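Local coordinates for protein 2-aminomuconic 6-semialdehyde dehydrogenase (Pseudomonas sp., PDB 7BZV) that catalyses the NAD+-dependent oxidation of 2-aminomuconic 6-semialdehyde to 2-aminomuconate in the meta-cleavage pathway of 2-aminophenol catabolism, at residues 313-318 and 322-327; 95-100 and 279-284; 359-364 and 368-373. One frame throughout, in Å; residues are numbered along the deposited sequence.

Contact 1: 313-318 and 322-327; sequences ALKVDW and TDTQMG
Lys315 lays its methylene chain over the backbone of Asp323 and Thr324, CD coming within 3.6 Å of Asp323 O. The setting is a tight excursion between helices 297-312 and 332-348, closed by one isolated beta bridge between Val316 and Met326. The bonding pattern is that of a parallel bridge: Met326 N donates to Lys315 O, and a weak return bond runs from Asp317 N to Met326 O. The two segments head off 97° apart, which fits a bridge that does not grow into a ladder. Lys315 O is gripped twice, because Gln325 N also reaches it at 2.8 Å, in the carbonyl plane. With CG anti to the backbone N (chi1 -180°), the lysine chain runs out over Asp323, where NZ meets OD1 at 2.9 Å from above the carboxylate plane. Glu321 shares the same ammonium in a second salt bridge. Cutting the lysine back to an alanine is likely to leave Asp323 and Glu321 without their shared positive partner and to bare the backbone at Asp323. The side chains of the bridged pair, Val316 and Met326, run side by side, with CG2 of the valine 4.0 Å from CB of the methionine. Leu314 crosses Gln325 at about a right angle, with Leu314 CD1 3.6 Å from Gln325 CB. Phe280 of helix 268-280 packs against both Leu314 and Met326. At the other end, Thr324 OG1 donates to Trp318 O at a modelled 2.5 Å, a length to be read with caution, approaching from 41° above the carbonyl plane.

Contact 2: 95-100 and 279-284; sequences LSMAAT and LFLNSG
The end of Leu281 and the CB of Asn282 meet Met97 where helix 268-280 gives way to the tight turns that follow it. In aldehyde dehydrogenases the segment after this bend carries the catalytic cysteine, so the contact probably lies close behind the active-site loop. Met97 sits in the first turn of helix 95-119, and its CA is 7.0 Å from the CA of Asn282, the nearest pair of backbones here. Taken in order, Phe280 is still helical, and its ring has CB of Leu279 over the centre of one face. Leu281 is the first residue to leave helical backbone angles. Its CG stands anti to the backbone N (chi1 -175°), which carries the branched end over to Met97, and the two side chains cross obliquely. The modelled separation of Met97 SD from Leu281 CD1 is too short to be real, and CE of the methionine also crowds the leucine. The exact placing of SD, CE and the leucine end is therefore doubtful, and the model supports only that the two apolar side chains are neighbours. Leu281 also touches Ile101 of helix 95-119 and Trp446. Asn282 follows with its CB 3.8 Å from CE of Met97, a value that depends on where CE truly lies. The amide of Asn282 is spoken for by other residues: OD1 accepts from Lys93 NZ and ND2 donates to Asn154 O, which should fix the rotation of the flat group. Ser283 OG hydrogen-bonds Gly327 O. Asn282, Ser283 and Gly284 all have positive phi, marking the tight coil. Within it Ser283 N makes a weak bond to Phe280 O, and Gly284 N donates to Leu281 O at 2.9 Å.

Contact 3: 359-364 and 368-373; sequences PRFGDE and GAWVEP
Phe361 drives the edge of its ring at the face of Trp370 in a T-shaped (edge-to-face) pair. The evidence is a ring-plane angle of 61° and a distance of 4.6 Å from the phenyl centroid to the centroid of the indole six-membered ring. Two adjacent atoms form the leading edge. CE2 of Phe361 lies 3.5 Å from CD2 of Trp370, near CG of the five-membered ring, while CZ of Phe361 comes within 3.6 Å of CE3 in the six-membered ring, the approach centring on CD2. In both residues CG is anti to the carbonyl carbon (chi1 -60° for Phe361 and -59° for Trp370); both side chains set out toward the other segment, and this first torsion lets them meet at about a right angle. The indole is also held at its rim, since NE1 donates to Ile26 O, which should limit its rotation. Both segments belong to the long connection of a beta hairpin: strands 351-354 and 374-377 pair antiparallel at one side of the seven-stranded sheet that in this family forms the core of the catalytic domain. Asp366, at the tip of the connection, accepts from the backbone N of Phe361 and of Gly362, bonds likely to steady the turn from which the phenyl ring projects. Nearer the strands, Pro359 crosses Trp370 with CG 3.6 Å from CB of the tryptophan, and Pro359 CD rests 3.7 Å from Val371 C. Glu372 keeps an extended chain beyond CG; its CG passes 3.9 Å from CD of Pro359, and OE1 goes on to accept a hydrogen bond from Gly357 N.

From the N terminus, helix 95-119 meets the turn just after helix 268-280 in contact 2, closing a span of 178 intervening residues. Contact 1 then opens after helix 297-312 and closes a short loop over three residues, and contact 3 does the same between strands 351-354 and 374-377. The three are in series; none nests in or crosses another. In space each touches the other two, contact 1 lying nearest to both. The 322-327 segment joins both parts of contact 2, through Thr324 to Ser96 and through Gly327 to Ser283. Contact 1 also packs on contact 3 through Trp370, while Phe280 against Pro373 links contacts 2 and 3 directly.

Contact 1: 313-318 and 322-327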
loop_
_atom_site.group_PDB
_atom_site.type_symbol
_atom_site.label_atom_id
_atom_site.label_comp_id
_atom_site.label_asym_id
_atom_site.label_seq_id
_atom_site.Cartn_x
_atom_site.Cartn_y
_atom_site.Cartn_z
ATOM N N ALA B 313 -10.630 46.151 8.292
ATOM C CA ALA B 313 -9.176 46.204 8.378
ATOM C C ALA B 313 -8.466 45.521 7.212
ATOM O O ALA B 313 -7.230 45.571 7.148
ATOM C CB ALA B 313 -8.705 45.580 9.706
ATOM N N LEU B 314 -9.191 44.869 6.309
ATOM C CA LEU B 314 -8.537 44.142 5.225
ATOM C C LEU B 314 -7.970 45.135 4.223
ATOM O O LEU B 314 -8.688 45.996 3.713
ATOM C CB LEU B 314 -9.536 43.188 4.562
ATOM C CG LEU B 314 -8.926 42.177 3.595
ATOM C CD1 LEU B 314 -8.145 41.111 4.363
ATOM C CD2 LEU B 314 -9.967 41.490 2.701
ATOM N N LYS B 315 -6.672 45.062 3.976
ATOM C CA LYS B 315 -6.027 46.073 3.150
ATOM C C LYS B 315 -6.252 45.732 1.679
ATOM O O LYS B 315 -5.654 44.788 1.145
ATOM C CB LYS B 315 -4.540 46.186 3.479
ATOM C CG LYS B 315 -3.809 47.237 2.642
ATOM C CD LYS B 315 -2.452 47.590 3.223
ATOM C CE LYS B 315 -1.971 48.946 2.715
ATOM N NZ LYS B 315 -0.575 48.880 2.218
ATOM N N VAL B 316 -7.119 46.508 1.035
ATOM C CA VAL B 316 -7.394 46.430 -0.399
ATOM C C VAL B 316 -6.641 47.584 -1.058
ATOM O O VAL B 316 -7.092 48.734 -1.033
ATOM C CB VAL B 316 -8.899 46.518 -0.681
ATOM C CG1 VAL B 316 -9.188 46.286 -2.169
ATOM C CG2 VAL B 316 -9.633 45.544 0.200
ATOM N N ASP B 317 -5.489 47.315 -1.652
ATOM C CA ASP B 317 -4.613 48.425 -2.033
ATOM C C ASP B 317 -3.624 47.923 -3.068
ATOM O O ASP B 317 -3.728 46.789 -3.538
ATOM C CB ASP B 317 -3.864 48.974 -0.818
ATOM C CG ASP B 317 -3.653 50.478 -0.877
ATOM O OD1 ASP B 317 -3.128 51.017 -1.885
ATOM O OD2 ASP B 317 -4.019 51.119 0.117
ATOM N N TRP B 318 -2.629 48.751 -3.379
ATOM C CA TRP B 318 -1.545 48.403 -4.284
ATOM C C TRP B 318 -1.046 46.986 -4.046
ATOM O O TRP B 318 -0.556 46.686 -2.947
ATOM C CB TRP B 318 -0.371 49.354 -4.094
ATOM C CG TRP B 318 -0.619 50.706 -4.657
ATOM C CD1 TRP B 318 -0.761 51.876 -3.967
ATOM C CD2 TRP B 318 -0.755 51.031 -6.033
ATOM N NE1 TRP B 318 -0.987 52.916 -4.841
ATOM C CE2 TRP B 318 -0.980 52.421 -6.116
ATOM C CE3 TRP B 318 -0.712 50.284 -7.210
ATOM C CZ2 TRP B 318 -1.160 53.069 -7.327
ATOM C CZ3 TRP B 318 -0.889 50.930 -8.406
ATOM C CH2 TRP B 318 -1.103 52.314 -8.461
ATOM N N THR B 322 3.776 45.157 0.660
ATOM C CA THR B 322 3.935 43.877 1.324
ATOM C C THR B 322 2.774 43.554 2.243
ATOM O O THR B 322 2.592 42.384 2.587
ATOM C CB THR B 322 5.229 43.817 2.147
ATOM O OG1 THR B 322 5.199 44.850 3.140
ATOM C CG2 THR B 322 6.465 43.952 1.274
ATOM N N ASP B 323 1.995 44.542 2.687
ATOM C CA ASP B 323 0.892 44.203 3.576
ATOM C C ASP B 323 -0.477 44.314 2.913
ATOM O O ASP B 323 -1.492 44.101 3.582
ATOM C CB ASP B 323 0.953 45.047 4.844
ATOM C CG ASP B 323 0.981 46.506 4.562
ATOM O OD1 ASP B 323 1.203 46.884 3.396
ATOM O OD2 ASP B 323 0.800 47.275 5.521
ATOM N N THR B 324 -0.542 44.596 1.616
ATOM C CA THR B 324 -1.810 44.447 0.916
ATOM C C THR B 324 -2.307 43.009 1.024
ATOM O O THR B 324 -1.540 42.057 0.894
ATOM C CB THR B 324 -1.668 44.841 -0.545
ATOM O OG1 THR B 324 -1.373 46.240 -0.612
ATOM C CG2 THR B 324 -2.958 44.547 -1.279
ATOM N N GLN B 325 -3.599 42.859 1.294
ATOM C CA GLN B 325 -4.203 41.549 1.476
ATOM C C GLN B 325 -5.197 41.206 0.372
ATOM O O GLN B 325 -5.513 40.024 0.180
ATOM C CB GLN B 325 -4.882 41.483 2.849
ATOM C CG GLN B 325 -3.925 41.076 3.975
ATOM C CD GLN B 325 -3.239 39.697 3.724
ATOM O OE1 GLN B 325 -2.067 39.525 4.035
ATOM N NE2 GLN B 325 -3.975 38.736 3.137
ATOM N N MET B 326 -5.647 42.189 -0.400
ATOM C CA MET B 326 -6.591 41.899 -1.477
ATOM C C MET B 326 -6.312 42.829 -2.641
ATOM O O MET B 326 -6.191 44.050 -2.452
ATOM C CB MET B 326 -8.046 42.045 -1.025
ATOM C CG MET B 326 -8.968 40.998 -1.661
ATOM S SD MET B 326 -10.719 41.134 -1.209
ATOM C CE MET B 326 -11.344 42.121 -2.536
ATOM N N GLY B 327 -6.205 42.240 -3.833
ATOM C CA GLY B 327 -6.071 42.990 -5.063
ATOM C C GLY B 327 -7.374 43.053 -5.834
ATOM O O GLY B 327 -8.451 42.778 -5.303
#

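Contact 2: 95-100 and 279-284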
loop_
_atom_site.group_PDB
_atom_site.type_symbol
_atom_site.label_atom_id
_atom_site.label_comp_id
_atom_site.label_asym_id
_atom_site.label_seq_id
_atom_site.Cartn_x
_atom_site.Cartn_y
_atom_site.Cartn_z
ATOM N N LEU B 95 1.288 40.666 -3.399
ATOM C CA LEU B 95 2.554 40.009 -3.097
ATOM C C LEU B 95 2.379 38.981 -1.994
ATOM O O LEU B 95 2.943 37.881 -2.065
ATOM C CB LEU B 95 3.601 41.050 -2.703
ATOM C CG LEU B 95 4.976 40.539 -2.270
ATOM C CD1 LEU B 95 5.678 39.899 -3.475
ATOM C CD2 LEU B 95 5.831 41.676 -1.682
ATOM N N SER B 96 1.567 39.310 -0.981
ATOM C CA SER B 96 1.327 38.403 0.135
ATOM C C SER B 96 0.737 37.072 -0.323
ATOM O O SER B 96 0.893 36.056 0.353
ATOM C CB SER B 96 0.369 39.048 1.128
ATOM O OG SER B 96 -0.836 39.396 0.464
ATOM N N MET B 97 0.025 37.071 -1.437
ATOM C CA MET B 97 -0.529 35.843 -1.998
ATOM C C MET B 97 0.470 35.147 -2.912
ATOM O O MET B 97 0.746 33.952 -2.751
ATOM C CB MET B 97 -1.810 36.179 -2.759
ATOM C CG MET B 97 -2.489 34.991 -3.480
ATOM S SD MET B 97 -3.492 34.256 -2.204
ATOM C CE MET B 97 -4.209 32.711 -2.877
ATOM N N ALA B 98 0.990 35.889 -3.890
ATOM C CA ALA B 98 1.804 35.283 -4.937
ATOM C C ALA B 98 3.114 34.734 -4.377
ATOM O O ALA B 98 3.566 33.655 -4.779
ATOM C CB ALA B 98 2.035 36.305 -6.047
ATOM N N ALA B 99 3.701 35.413 -3.401
ATOM C CA ALA B 99 4.992 34.988 -2.863
ATOM C C ALA B 99 4.875 33.928 -1.785
ATOM O O ALA B 99 5.896 33.361 -1.373
ATOM C CB ALA B 99 5.752 36.186 -2.297
ATOM N N THR B 100 3.681 33.667 -1.278
ATOM C CA THR B 100 3.545 32.620 -0.292
ATOM C C THR B 100 2.777 31.421 -0.809
ATOM O O THR B 100 2.993 30.311 -0.318
ATOM C CB THR B 100 2.854 33.128 0.972
ATOM O OG1 THR B 100 1.483 33.403 0.682
ATOM C CG2 THR B 100 3.569 34.361 1.489
ATOM N N LEU B 279 -12.760 33.233 2.693
ATOM C CA LEU B 279 -13.667 34.137 2.003
ATOM C C LEU B 279 -12.961 35.024 0.977
ATOM O O LEU B 279 -13.503 35.229 -0.108
ATOM C CB LEU B 279 -14.421 35.047 3.000
ATOM C CG LEU B 279 -15.340 34.350 4.014
ATOM C CD1 LEU B 279 -15.845 35.305 5.085
ATOM C CD2 LEU B 279 -16.506 33.663 3.336
ATOM N N PHE B 280 -11.769 35.575 1.280
ATOM C CA PHE B 280 -11.255 36.717 0.521
ATOM C C PHE B 280 -9.848 36.510 -0.024
ATOM O O PHE B 280 -9.358 37.355 -0.776
ATOM C CB PHE B 280 -11.314 38.004 1.394
ATOM C CG PHE B 280 -12.673 38.280 1.969
ATOM C CD1 PHE B 280 -13.774 38.355 1.139
ATOM C CD2 PHE B 280 -12.854 38.442 3.345
ATOM C CE1 PHE B 280 -15.039 38.579 1.656
ATOM C CE2 PHE B 280 -14.122 38.649 3.870
ATOM C CZ PHE B 280 -15.213 38.731 3.021
ATOM N N LEU B 281 -9.191 35.399 0.290
ATOM C CA LEU B 281 -7.906 35.140 -0.344
ATOM C C LEU B 281 -8.059 35.142 -1.866
ATOM O O LEU B 281 -9.031 34.613 -2.406
ATOM C CB LEU B 281 -7.341 33.793 0.132
ATOM C CG LEU B 281 -5.942 33.504 -0.384
ATOM C CD1 LEU B 281 -4.942 34.483 0.250
ATOM C CD2 LEU B 281 -5.495 32.045 -0.093
ATOM N N ASN B 282 -7.111 35.770 -2.567
ATOM C CA ASN B 282 -7.186 35.843 -4.034
ATOM C C ASN B 282 -8.484 36.529 -4.467
ATOM O O ASN B 282 -9.053 36.231 -5.531
ATOM C CB ASN B 282 -7.060 34.434 -4.649
ATOM C CG ASN B 282 -6.495 34.440 -6.066
ATOM O OD1 ASN B 282 -5.621 35.232 -6.378
ATOM N ND2 ASN B 282 -6.931 33.497 -6.890
ATOM N N SER B 283 -8.960 37.449 -3.636
ATOM C CA SER B 283 -10.226 38.156 -3.870
ATOM C C SER B 283 -11.373 37.183 -4.078
ATOM O O SER B 283 -12.289 37.431 -4.864
ATOM C CB SER B 283 -10.097 39.126 -5.043
ATOM O OG SER B 283 -9.061 40.055 -4.743
ATOM N N GLY B 284 -11.326 36.068 -3.353
ATOM C CA GLY B 284 -12.415 35.124 -3.441
ATOM C C GLY B 284 -12.432 34.276 -4.699
ATOM O O GLY B 284 -13.421 33.564 -4.938
#

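Contact 3: 359-364 and 368-373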
loop_
_atom_site.group_PDB
_atom_site.type_symbol
_atom_site.label_atom_id
_atom_site.label_comp_id
_atom_site.label_asym_id
_atom_site.label_seq_id
_atom_site.Cartn_x
_atom_site.Cartn_y
_atom_site.Cartn_z
ATOM N N PRO B 359 -14.160 49.859 -4.584
ATOM C CA PRO B 359 -13.310 50.903 -3.999
ATOM C C PRO B 359 -13.031 52.005 -5.011
ATOM O O PRO B 359 -12.939 51.766 -6.220
ATOM C CB PRO B 359 -12.032 50.160 -3.608
ATOM C CG PRO B 359 -11.961 49.000 -4.583
ATOM C CD PRO B 359 -13.406 48.634 -4.909
ATOM N N ARG B 360 -12.925 53.232 -4.507
ATOM C CA ARG B 360 -12.477 54.372 -5.307
ATOM C C ARG B 360 -11.113 54.814 -4.793
ATOM O O ARG B 360 -10.976 55.198 -3.628
ATOM C CB ARG B 360 -13.461 55.540 -5.253
ATOM C CG ARG B 360 -13.054 56.709 -6.178
ATOM C CD ARG B 360 -13.712 58.013 -5.750
ATOM N NE ARG B 360 -13.014 59.210 -6.215
ATOM C CZ ARG B 360 -12.045 59.827 -5.545
ATOM N NH1 ARG B 360 -11.645 59.357 -4.370
ATOM N NH2 ARG B 360 -11.479 60.916 -6.050
ATOM N N PHE B 361 -10.113 54.762 -5.659
ATOM C CA PHE B 361 -8.767 55.145 -5.275
ATOM C C PHE B 361 -8.384 56.555 -5.699
ATOM O O PHE B 361 -7.456 57.128 -5.108
ATOM C CB PHE B 361 -7.766 54.177 -5.887
ATOM C CG PHE B 361 -7.963 52.758 -5.456
ATOM C CD1 PHE B 361 -7.440 52.309 -4.248
ATOM C CD2 PHE B 361 -8.658 51.871 -6.260
ATOM C CE1 PHE B 361 -7.599 50.957 -3.861
ATOM C CE2 PHE B 361 -8.827 50.537 -5.882
ATOM C CZ PHE B 361 -8.313 50.088 -4.682
ATOM N N GLY B 362 -9.044 57.107 -6.715
ATOM C CA GLY B 362 -8.687 58.421 -7.203
ATOM C C GLY B 362 -7.494 58.448 -8.126
ATOM O O GLY B 362 -6.877 59.506 -8.296
ATOM N N ASP B 363 -7.141 57.318 -8.727
ATOM C CA ASP B 363 -6.013 57.279 -9.642
ATOM C C ASP B 363 -6.314 56.246 -10.729
ATOM O O ASP B 363 -7.471 55.860 -10.934
ATOM C CB ASP B 363 -4.711 57.018 -8.862
ATOM C CG ASP B 363 -4.777 55.755 -7.988
ATOM O OD1 ASP B 363 -5.350 54.733 -8.423
ATOM O OD2 ASP B 363 -4.231 55.781 -6.872
ATOM N N GLU B 364 -5.271 55.841 -11.458
ATOM C CA GLU B 364 -5.414 54.915 -12.575
ATOM C C GLU B 364 -6.024 53.577 -12.147
ATOM O O GLU B 364 -6.612 52.871 -12.976
ATOM C CB GLU B 364 -4.038 54.698 -13.213
ATOM C CG GLU B 364 -3.002 54.034 -12.288
ATOM C CD GLU B 364 -2.110 55.026 -11.542
ATOM O OE1 GLU B 364 -0.932 54.688 -11.270
ATOM O OE2 GLU B 364 -2.583 56.136 -11.216
ATOM N N GLY B 368 -8.967 49.838 -13.384
ATOM C CA GLY B 368 -8.782 48.425 -13.141
ATOM C C GLY B 368 -10.087 47.765 -12.734
ATOM O O GLY B 368 -11.168 48.355 -12.790
ATOM N N ALA B 369 -9.977 46.507 -12.307
ATOM C CA ALA B 369 -11.172 45.699 -12.101
ATOM C C ALA B 369 -11.391 45.370 -10.628
ATOM O O ALA B 369 -11.460 44.189 -10.248
ATOM C CB ALA B 369 -11.078 44.409 -12.921
ATOM N N TRP B 370 -11.545 46.398 -9.796
ATOM C CA TRP B 370 -11.612 46.179 -8.361
ATOM C C TRP B 370 -13.051 45.992 -7.873
ATOM O O TRP B 370 -14.007 46.494 -8.465
ATOM C CB TRP B 370 -10.978 47.344 -7.606
ATOM C CG TRP B 370 -9.540 47.620 -7.931
ATOM C CD1 TRP B 370 -9.048 48.232 -9.050
ATOM C CD2 TRP B 370 -8.411 47.312 -7.115
ATOM N NE1 TRP B 370 -7.683 48.303 -8.991
ATOM C CE2 TRP B 370 -7.263 47.749 -7.809
ATOM C CE3 TRP B 370 -8.254 46.707 -5.865
ATOM C CZ2 TRP B 370 -5.982 47.609 -7.292
ATOM C CZ3 TRP B 370 -6.977 46.572 -5.353
ATOM C CH2 TRP B 370 -5.862 47.020 -6.061
ATOM N N VAL B 371 -13.182 45.290 -6.741
ATOM C CA VAL B 371 -14.455 45.133 -6.045
ATOM C C VAL B 371 -14.192 45.000 -4.543
ATOM O O VAL B 371 -13.139 44.533 -4.117
ATOM C CB VAL B 371 -15.216 43.903 -6.595
ATOM C CG1 VAL B 371 -14.447 42.617 -6.260
ATOM C CG2 VAL B 371 -16.600 43.867 -6.047
ATOM N N GLU B 372 -15.174 45.386 -3.736
ATOM C CA GLU B 372 -15.054 45.322 -2.281
ATOM C C GLU B 372 -15.318 43.905 -1.744
ATOM O O GLU B 372 -16.241 43.217 -2.200
ATOM C CB GLU B 372 -16.045 46.270 -1.626
ATOM C CG GLU B 372 -15.772 47.730 -1.907
ATOM C CD GLU B 372 -16.821 48.613 -1.290
ATOM O OE1 GLU B 372 -18.004 48.202 -1.277
ATOM O OE2 GLU B 372 -16.461 49.708 -0.825
ATOM N N PRO B 373 -14.582 43.498 -0.717
ATOM C CA PRO B 373 -14.961 42.281 0.017
ATOM C C PRO B 373 -16.343 42.456 0.632
ATOM O O PRO B 373 -16.634 43.470 1.269
ATOM C CB PRO B 373 -13.863 42.146 1.074
ATOM C CG PRO B 373 -13.290 43.563 1.236
ATOM C CD PRO B 373 -13.428 44.190 -0.113
#